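Local atomic coordinates of DNA mismatch repair protein MLH3 (Saccharomyces cerevisiae S288C, PDB entry 6RMN), a protein that acts as part of the MutLbeta heterodimer in DNA mismatch repair, correcting insertion-deletion loops, and is represented here by its C-terminal, zinc-binding domain. Residues 18-23 / 27-32; 129-132 / 137-140; 188-193 / 225-230. One frame throughout, in Å; residues are numbered along the deposited sequence.

Contact 1: residues 18-23 / 27-32; sequences EVINQV and FILIRC
Val23 and Phe27, bonded to each other in both directions, close the turn end of a tight antiparallel hairpin; the axes of strands 18-23 and 27-31 come within 4.5 Å at 157°. Further along, Ile20 and Asn21 both face Leu29 in a classic beta bulge: Leu29 O takes Ile20 N at 2.9 Å, with a weak second bond from Asn21 N.

Val19, Ile28 and Ile30 share one face, with Val19 and Ile28 turned to helix 206-216; Val19 CG1 meets Ile28 CG2 at 3.9 Å. On the other side, Leu29 CD2 lies 3.8 Å from Ile20 CD1, and the extended Arg31 chain passes across Ile20. Arg31 CG sits between its backbone N and carbonyl carbon (chi1 57°), which sends the chain alongside Glu18. Its NH2 reaches Glu18 OE2 at 3.1 Å in a salt bridge, entering from above the carboxylate, the two planes 80° apart. A water links Glu18 OE2, Val19 O and Arg31 NE.

Arg31 NH1 goes on to an acidic side chain and a backbone atom of the partner protein chain. With carboxylate, water and partner all holding it, the guanidinium is probably fixed in orientation, tying this edge hairpin into the heterodimer interface.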
loop_
_atom_site.group_PDB
_atom_site.type_symbol
_atom_site.label_atom_id
_atom_site.label_comp_id
_atom_site.label_asym_id
_atom_site.label_seq_id
_atom_site.Cartn_x
_atom_site.Cartn_y
_atom_site.Cartn_z
ATOM N N GLU B 18 -4.645 -3.999 3.328
ATOM C CA GLU B 18 -4.398 -3.971 1.879
ATOM C C GLU B 18 -3.049 -3.276 1.556
ATOM O O GLU B 18 -2.719 -2.252 2.156
ATOM C CB GLU B 18 -5.555 -3.249 1.150
ATOM C CG GLU B 18 -5.556 -3.460 -0.358
ATOM C CD GLU B 18 -6.769 -2.967 -1.124
ATOM O OE1 GLU B 18 -7.870 -3.535 -0.937
ATOM O OE2 GLU B 18 -6.608 -2.032 -1.941
ATOM N N VAL B 19 -2.293 -3.820 0.585
ATOM C CA VAL B 19 -0.996 -3.275 0.145
ATOM C C VAL B 19 -1.166 -2.043 -0.751
ATOM O O VAL B 19 -1.900 -2.090 -1.738
ATOM C CB VAL B 19 -0.106 -4.343 -0.584
ATOM C CG1 VAL B 19 1.197 -3.733 -1.106
ATOM C CG2 VAL B 19 0.198 -5.539 0.311
ATOM N N ILE B 20 -0.385 -0.993 -0.471
ATOM C CA ILE B 20 -0.311 0.192 -1.307
ATOM C C ILE B 20 0.829 -0.105 -2.308
ATOM O O ILE B 20 0.534 -0.482 -3.441
ATOM C CB ILE B 20 -0.180 1.508 -0.480
ATOM C CG1 ILE B 20 -1.408 1.649 0.473
ATOM C CG2 ILE B 20 -0.033 2.743 -1.413
ATOM C CD1 ILE B 20 -1.416 2.802 1.374
ATOM N N ASN B 21 2.109 -0.054 -1.875
ATOM C CA ASN B 21 3.248 -0.405 -2.744
ATOM C C ASN B 21 4.587 -0.423 -1.986
ATOM O O ASN B 21 4.615 -0.175 -0.774
ATOM C CB ASN B 21 3.338 0.532 -3.979
ATOM C CG ASN B 21 3.752 -0.150 -5.268
ATOM O OD1 ASN B 21 4.425 -1.194 -5.289
ATOM N ND2 ASN B 21 3.372 0.447 -6.382
ATOM N N GLN B 22 5.698 -0.703 -2.712
ATOM C CA GLN B 22 7.050 -0.674 -2.164
ATOM C C GLN B 22 7.465 0.794 -2.008
ATOM O O GLN B 22 7.133 1.633 -2.853
ATOM C CB GLN B 22 8.035 -1.441 -3.065
ATOM C CG GLN B 22 9.394 -1.720 -2.410
ATOM C CD GLN B 22 10.430 -2.299 -3.348
ATOM O OE1 GLN B 22 10.442 -2.066 -4.563
ATOM N NE2 GLN B 22 11.348 -3.063 -2.789
ATOM N N VAL B 23 8.168 1.094 -0.911
ATOM C CA VAL B 23 8.646 2.428 -0.553
ATOM C C VAL B 23 10.159 2.353 -0.332
ATOM O O VAL B 23 10.609 1.565 0.500
ATOM C CB VAL B 23 7.918 2.951 0.730
ATOM C CG1 VAL B 23 8.578 4.214 1.283
ATOM C CG2 VAL B 23 6.439 3.187 0.477
ATOM N N PHE B 27 10.763 -0.896 2.128
ATOM C CA PHE B 27 9.504 -1.118 2.830
ATOM C C PHE B 27 8.329 -1.442 1.974
ATOM O O PHE B 27 8.314 -1.123 0.789
ATOM C CB PHE B 27 9.151 0.101 3.698
ATOM C CG PHE B 27 10.278 0.604 4.567
ATOM C CD1 PHE B 27 10.667 -0.095 5.706
ATOM C CD2 PHE B 27 10.940 1.789 4.259
ATOM C CE1 PHE B 27 11.716 0.367 6.502
ATOM C CE2 PHE B 27 11.983 2.257 5.065
ATOM C CZ PHE B 27 12.361 1.544 6.182
ATOM N N ILE B 28 7.318 -2.052 2.591
ATOM C CA ILE B 28 6.044 -2.312 1.941
ATOM C C ILE B 28 5.016 -1.492 2.708
ATOM O O ILE B 28 4.804 -1.746 3.895
ATOM C CB ILE B 28 5.676 -3.816 1.833
ATOM C CG1 ILE B 28 6.736 -4.582 0.987
ATOM C CG2 ILE B 28 4.252 -3.978 1.250
ATOM C CD1 ILE B 28 6.832 -6.072 1.262
ATOM N N LEU B 29 4.443 -0.457 2.054
ATOM C CA LEU B 29 3.425 0.385 2.675
ATOM C C LEU B 29 2.075 -0.321 2.599
ATOM O O LEU B 29 1.648 -0.751 1.521
ATOM C CB LEU B 29 3.362 1.786 2.034
ATOM C CG LEU B 29 2.319 2.798 2.596
ATOM C CD1 LEU B 29 2.657 3.235 4.042
ATOM C CD2 LEU B 29 2.206 4.031 1.677
ATOM N N ILE B 30 1.434 -0.477 3.770
ATOM C CA ILE B 30 0.134 -1.130 3.904
ATOM C C ILE B 30 -0.875 -0.212 4.608
ATOM O O ILE B 30 -0.496 0.637 5.424
ATOM C CB ILE B 30 0.242 -2.550 4.545
ATOM C CG1 ILE B 30 0.741 -2.508 6.019
ATOM C CG2 ILE B 30 1.116 -3.498 3.674
ATOM C CD1 ILE B 30 0.553 -3.839 6.865
ATOM N N ARG B 31 -2.155 -0.351 4.245
ATOM C CA ARG B 31 -3.255 0.415 4.841
ATOM C C ARG B 31 -4.305 -0.515 5.420
ATOM O O ARG B 31 -4.552 -1.578 4.851
ATOM C CB ARG B 31 -3.912 1.379 3.826
ATOM C CG ARG B 31 -4.474 0.718 2.549
ATOM C CD ARG B 31 -5.160 1.719 1.645
ATOM N NE ARG B 31 -5.645 1.103 0.409
ATOM C CZ ARG B 31 -6.608 1.604 -0.359
ATOM N NH1 ARG B 31 -7.221 2.731 -0.019
ATOM N NH2 ARG B 31 -6.979 0.972 -1.463
ATOM N N CYS B 32 -4.934 -0.114 6.538
ATOM C CA CYS B 32 -6.028 -0.871 7.156
ATOM C C CYS B 32 -7.317 -0.719 6.319
ATOM O O CYS B 32 -7.635 0.370 5.828
ATOM C CB CYS B 32 -6.248 -0.446 8.604
ATOM S SG CYS B 32 -7.596 -1.327 9.439
HETATM O O HOH W 1 -4.451 -0.463 -1.602
#

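Contact 2: residues 129-132 / 137-140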
loop_
_atom_site.group_PDB
_atom_site.type_symbol
_atom_site.label_atom_id
_atom_site.label_comp_id
_atom_site.label_asym_id
_atom_site.label_seq_id
_atom_site.Cartn_x
_atom_site.Cartn_y
_atom_site.Cartn_z
ATOM N N THR B 129 26.113 -31.688 10.930
ATOM C CA THR B 129 27.283 -32.239 10.235
ATOM C C THR B 129 28.019 -31.112 9.522
ATOM O O THR B 129 29.235 -31.026 9.650
ATOM C CB THR B 129 26.893 -33.381 9.266
ATOM O OG1 THR B 129 26.189 -34.400 9.977
ATOM C CG2 THR B 129 28.107 -34.009 8.584
ATOM N N SER B 130 27.267 -30.230 8.819
ATOM C CA SER B 130 27.786 -29.083 8.063
ATOM C C SER B 130 28.436 -28.020 8.944
ATOM O O SER B 130 29.538 -27.568 8.639
ATOM C CB SER B 130 26.689 -28.449 7.210
ATOM O OG SER B 130 26.017 -29.405 6.405
ATOM N N LYS B 131 27.755 -27.631 10.032
ATOM C CA LYS B 131 28.208 -26.618 10.989
ATOM C C LYS B 131 29.468 -27.042 11.761
ATOM O O LYS B 131 30.371 -26.221 11.948
ATOM C CB LYS B 131 27.047 -26.251 11.948
ATOM C CG LYS B 131 27.309 -25.052 12.854
ATOM C CD LYS B 131 27.218 -23.693 12.167
ATOM C CE LYS B 131 27.695 -22.609 13.099
ATOM N NZ LYS B 131 27.994 -21.354 12.375
ATOM N N TYR B 132 29.523 -28.314 12.195
ATOM C CA TYR B 132 30.621 -28.892 12.972
ATOM C C TYR B 132 31.928 -28.932 12.171
ATOM O O TYR B 132 32.991 -28.641 12.733
ATOM C CB TYR B 132 30.191 -30.261 13.553
ATOM C CG TYR B 132 31.188 -31.397 13.532
ATOM C CD1 TYR B 132 32.243 -31.439 14.438
ATOM C CD2 TYR B 132 30.984 -32.512 12.725
ATOM C CE1 TYR B 132 33.128 -32.516 14.472
ATOM C CE2 TYR B 132 31.866 -33.594 12.746
ATOM C CZ TYR B 132 32.948 -33.584 13.610
ATOM O OH TYR B 132 33.835 -34.637 13.628
ATOM N N ASP B 137 35.959 -29.665 19.270
ATOM C CA ASP B 137 35.813 -28.680 20.353
ATOM C C ASP B 137 34.479 -27.925 20.220
ATOM O O ASP B 137 33.847 -27.599 21.229
ATOM C CB ASP B 137 36.982 -27.675 20.339
ATOM C CG ASP B 137 38.337 -28.263 19.990
ATOM O OD1 ASP B 137 38.790 -29.185 20.717
ATOM O OD2 ASP B 137 38.949 -27.800 18.988
ATOM N N TYR B 138 34.064 -27.649 18.967
ATOM C CA TYR B 138 32.816 -26.972 18.655
ATOM C C TYR B 138 31.616 -27.864 19.021
ATOM O O TYR B 138 30.670 -27.388 19.653
ATOM C CB TYR B 138 32.760 -26.564 17.160
ATOM C CG TYR B 138 31.387 -26.073 16.754
ATOM C CD1 TYR B 138 30.959 -24.790 17.084
ATOM C CD2 TYR B 138 30.475 -26.925 16.129
ATOM C CE1 TYR B 138 29.668 -24.356 16.784
ATOM C CE2 TYR B 138 29.171 -26.507 15.845
ATOM C CZ TYR B 138 28.780 -25.218 16.165
ATOM O OH TYR B 138 27.502 -24.796 15.929
ATOM N N LEU B 139 31.644 -29.134 18.568
ATOM C CA LEU B 139 30.582 -30.113 18.758
ATOM C C LEU B 139 30.323 -30.381 20.240
ATOM O O LEU B 139 29.164 -30.385 20.647
ATOM C CB LEU B 139 30.904 -31.410 17.985
ATOM C CG LEU B 139 29.830 -32.505 17.954
ATOM C CD1 LEU B 139 28.520 -31.994 17.373
ATOM C CD2 LEU B 139 30.310 -33.689 17.166
ATOM N N LYS B 140 31.398 -30.545 21.044
ATOM C CA LYS B 140 31.302 -30.751 22.491
ATOM C C LYS B 140 30.562 -29.561 23.132
ATOM O O LYS B 140 29.591 -29.776 23.866
ATOM C CB LYS B 140 32.694 -30.931 23.123
ATOM C CG LYS B 140 32.637 -31.250 24.617
ATOM C CD LYS B 140 34.007 -31.372 25.242
ATOM C CE LYS B 140 33.911 -31.768 26.695
ATOM N NZ LYS B 140 35.250 -31.971 27.312
#
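Lys131 meets the hydroxyl end of Tyr138 with its methylenes, near the point where helix 126-132 ends and helix 136-151 begins. Its CB touches nothing across the contact, and the approach begins with CG, which comes closest at 3.1 Å from Tyr138 OH and also lies beside CZ of that ring. Here the chain bends (chi2 76°): CD stands 3.9 Å from Tyr138 OH, and CE turns back to 3.6 Å from the same oxygen. The amine then leads onward, leaving Lys131 NZ 5.0 Å from Tyr138 OH, so the bent stem lays its methylenes against the hydroxyl end, crossing the tyrosine at about a right angle.

The Tyr138 ring runs back from this end toward the backbone of the first helix, its CD2 3.7 Å from Tyr132 CA. Val184 of helix 183-196 also touches Tyr138.

Tyr132 goes the other way, into the interior. Its chi1 of 139° departs from the usual staggered values and carries the ring beneath Leu139, whose CB is 3.8 Å from Tyr132 CD1. Leu139 CD2 sits over one face in a CH-pi contact, 4.2 Å from the ring centroid and 16° off the normal. Leu124 of strand 117-124 and Cys81 touch both residues, so this pair seats the helical corner on the sheet of what is probably the external subdomain of a MutL C-terminal domain.

No hydrogen bond crosses between the two segments. The junction therefore depends on shape and carbon contacts: an aromatic face under a methyl group inside, and an aliphatic lysine stem against a phenol at the surface, with Lys131 NZ too far from Tyr138 OH to bond to it.

Contact 3: residues 188-193 / 225-230. With ZN (zinc ion), chain D.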
loop_
_atom_site.group_PDB
_atom_site.type_symbol
_atom_site.label_atom_id
_atom_site.label_comp_id
_atom_site.label_asym_id
_atom_site.label_seq_id
_atom_site.Cartn_x
_atom_site.Cartn_y
_atom_site.Cartn_z
ATOM N N ILE B 188 21.034 -22.081 13.315
ATOM C CA ILE B 188 21.166 -22.544 11.929
ATOM C C ILE B 188 19.970 -22.085 11.068
ATOM O O ILE B 188 20.183 -21.558 9.972
ATOM C CB ILE B 188 21.443 -24.073 11.823
ATOM C CG1 ILE B 188 22.798 -24.442 12.510
ATOM C CG2 ILE B 188 21.445 -24.537 10.367
ATOM C CD1 ILE B 188 23.032 -25.949 12.768
ATOM N N LEU B 189 18.726 -22.255 11.572
ATOM C CA LEU B 189 17.518 -21.865 10.833
ATOM C C LEU B 189 17.396 -20.352 10.695
ATOM O O LEU B 189 16.988 -19.890 9.636
ATOM C CB LEU B 189 16.227 -22.477 11.421
ATOM C CG LEU B 189 16.142 -24.014 11.596
ATOM C CD1 LEU B 189 14.708 -24.439 11.766
ATOM C CD2 LEU B 189 16.776 -24.786 10.417
ATOM N N ASN B 190 17.803 -19.583 11.736
ATOM C CA ASN B 190 17.779 -18.122 11.718
ATOM C C ASN B 190 18.671 -17.581 10.642
ATOM O O ASN B 190 18.242 -16.673 9.918
ATOM C CB ASN B 190 18.174 -17.520 13.067
ATOM C CG ASN B 190 17.081 -17.535 14.101
ATOM O OD1 ASN B 190 15.971 -18.019 13.856
ATOM N ND2 ASN B 190 17.381 -17.017 15.294
ATOM N N SER B 191 19.886 -18.150 10.507
ATOM C CA SER B 191 20.870 -17.719 9.519
ATOM C C SER B 191 20.536 -18.151 8.096
ATOM O O SER B 191 20.865 -17.413 7.174
ATOM C CB SER B 191 22.282 -18.138 9.911
ATOM O OG SER B 191 22.440 -19.544 9.827
ATOM N N LYS B 192 19.911 -19.332 7.901
ATOM C CA LYS B 192 19.485 -19.795 6.569
ATOM C C LYS B 192 18.346 -18.896 6.039
ATOM O O LYS B 192 18.336 -18.562 4.857
ATOM C CB LYS B 192 18.971 -21.241 6.625
ATOM C CG LYS B 192 20.034 -22.306 6.711
ATOM C CD LYS B 192 19.390 -23.692 6.705
ATOM C CE LYS B 192 20.354 -24.821 7.024
ATOM N NZ LYS B 192 21.383 -25.021 5.972
ATOM N N ALA B 193 17.385 -18.535 6.916
ATOM C CA ALA B 193 16.229 -17.690 6.598
ATOM C C ALA B 193 16.691 -16.278 6.245
ATOM O O ALA B 193 16.258 -15.740 5.224
ATOM C CB ALA B 193 15.251 -17.662 7.768
ATOM N N CYS B 225 11.221 -10.271 13.038
ATOM C CA CYS B 225 12.070 -11.050 12.130
ATOM C C CYS B 225 12.520 -12.334 12.873
ATOM O O CYS B 225 12.129 -12.549 14.033
ATOM C CB CYS B 225 13.272 -10.220 11.688
ATOM S SG CYS B 225 14.520 -9.978 12.981
ATOM N N ALA B 226 13.379 -13.155 12.232
ATOM C CA ALA B 226 13.901 -14.375 12.866
ATOM C C ALA B 226 14.686 -14.098 14.166
ATOM O O ALA B 226 14.582 -14.898 15.086
ATOM C CB ALA B 226 14.759 -15.173 11.892
ATOM N N HIS B 227 15.403 -12.949 14.256
ATOM C CA HIS B 227 16.244 -12.526 15.389
ATOM C C HIS B 227 15.529 -11.647 16.438
ATOM O O HIS B 227 16.190 -10.956 17.212
ATOM C CB HIS B 227 17.527 -11.834 14.876
ATOM C CG HIS B 227 18.175 -12.567 13.738
ATOM N ND1 HIS B 227 17.751 -12.386 12.430
ATOM C CD2 HIS B 227 19.135 -13.519 13.755
ATOM C CE1 HIS B 227 18.475 -13.217 11.698
ATOM N NE2 HIS B 227 19.322 -13.918 12.447
ATOM N N GLY B 228 14.199 -11.699 16.468
ATOM C CA GLY B 228 13.371 -10.973 17.433
ATOM C C GLY B 228 13.209 -9.466 17.305
ATOM O O GLY B 228 12.620 -8.852 18.195
ATOM N N ARG B 229 13.707 -8.852 16.211
ATOM C CA ARG B 229 13.588 -7.405 15.961
ATOM C C ARG B 229 12.235 -7.097 15.251
ATOM O O ARG B 229 11.793 -7.934 14.468
ATOM C CB ARG B 229 14.784 -6.887 15.133
ATOM C CG ARG B 229 16.121 -7.075 15.830
ATOM C CD ARG B 229 17.138 -6.052 15.385
ATOM N NE ARG B 229 18.430 -6.220 16.061
ATOM C CZ ARG B 229 18.830 -5.508 17.113
ATOM N NH1 ARG B 229 18.043 -4.570 17.628
ATOM N NH2 ARG B 229 20.018 -5.730 17.658
ATOM N N PRO B 230 11.558 -5.940 15.506
ATOM C CA PRO B 230 10.254 -5.674 14.848
ATOM C C PRO B 230 10.274 -5.709 13.325
ATOM O O PRO B 230 11.244 -5.269 12.716
ATOM C CB PRO B 230 9.865 -4.285 15.364
ATOM C CG PRO B 230 11.144 -3.681 15.813
ATOM C CD PRO B 230 11.922 -4.823 16.396
HETATM ZN ZN ZN D . 16.456 -10.710 11.718
#
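Asn190 and His227 are brought together by their first torsions: chi1 -79° sets the asparagine amide toward Ala226, while chi1 -45° swings the imidazole so that its far side nears Asn190 CB, with His227 NE2 at 3.8 Å. This is the Cys-X-His-Gly-Arg-Pro motif of endonuclease-type MutL C-terminal domains, folded here as a type I turn from Cys225 to Gly228 and laid against helix 183-196.

Ala226, at the near side of the turn, puts its CB 3.7 Å from Asn190 OD1, and its carbonyl oxygen lies 3.5 Å from Asn190 ND2. No hydrogen bond joins the segments; Leu57 of helix 48-69 touches both Asn190 and Ala226. Cys225 and His227 bind the same zinc ion, and Glu53 and a residue of the partner protein chain complete that site.

The second zinc ion is held by His49, Glu53 and Cys194, the last just beyond Ala193 on the same helix. Glu53 belongs to both sites, so the two zinc ions lie side by side, the turn on one and helix 183-196 on the other, consistent with this family's metal-dependent nicking site. At the turn's zinc, Cys225 SG binds at 2.4 Å and His227 ND1 at 2.2 Å.

Contact 1 is the buried one, a hairpin at the edge of the antiparallel sheet that also meets the partner chain. Contact 2 is half buried at the far end, on the opposite side of the chain's centre, its nearest atoms about 28 Å from those of contact 1. Contact 3 lies at the surface close to the middle, beside the zinc ions. Backbone bonding and a salt bridge hold the first, carbon against aromatic rings the second; in the third the zinc holds the turn 225-230, while across to the helix there is only light van der Waals contact. Contacts 2 and 3 meet directly where Lys131 CB lies 4.1 Å from Ile188 CD1, so helix 183-196 serves both.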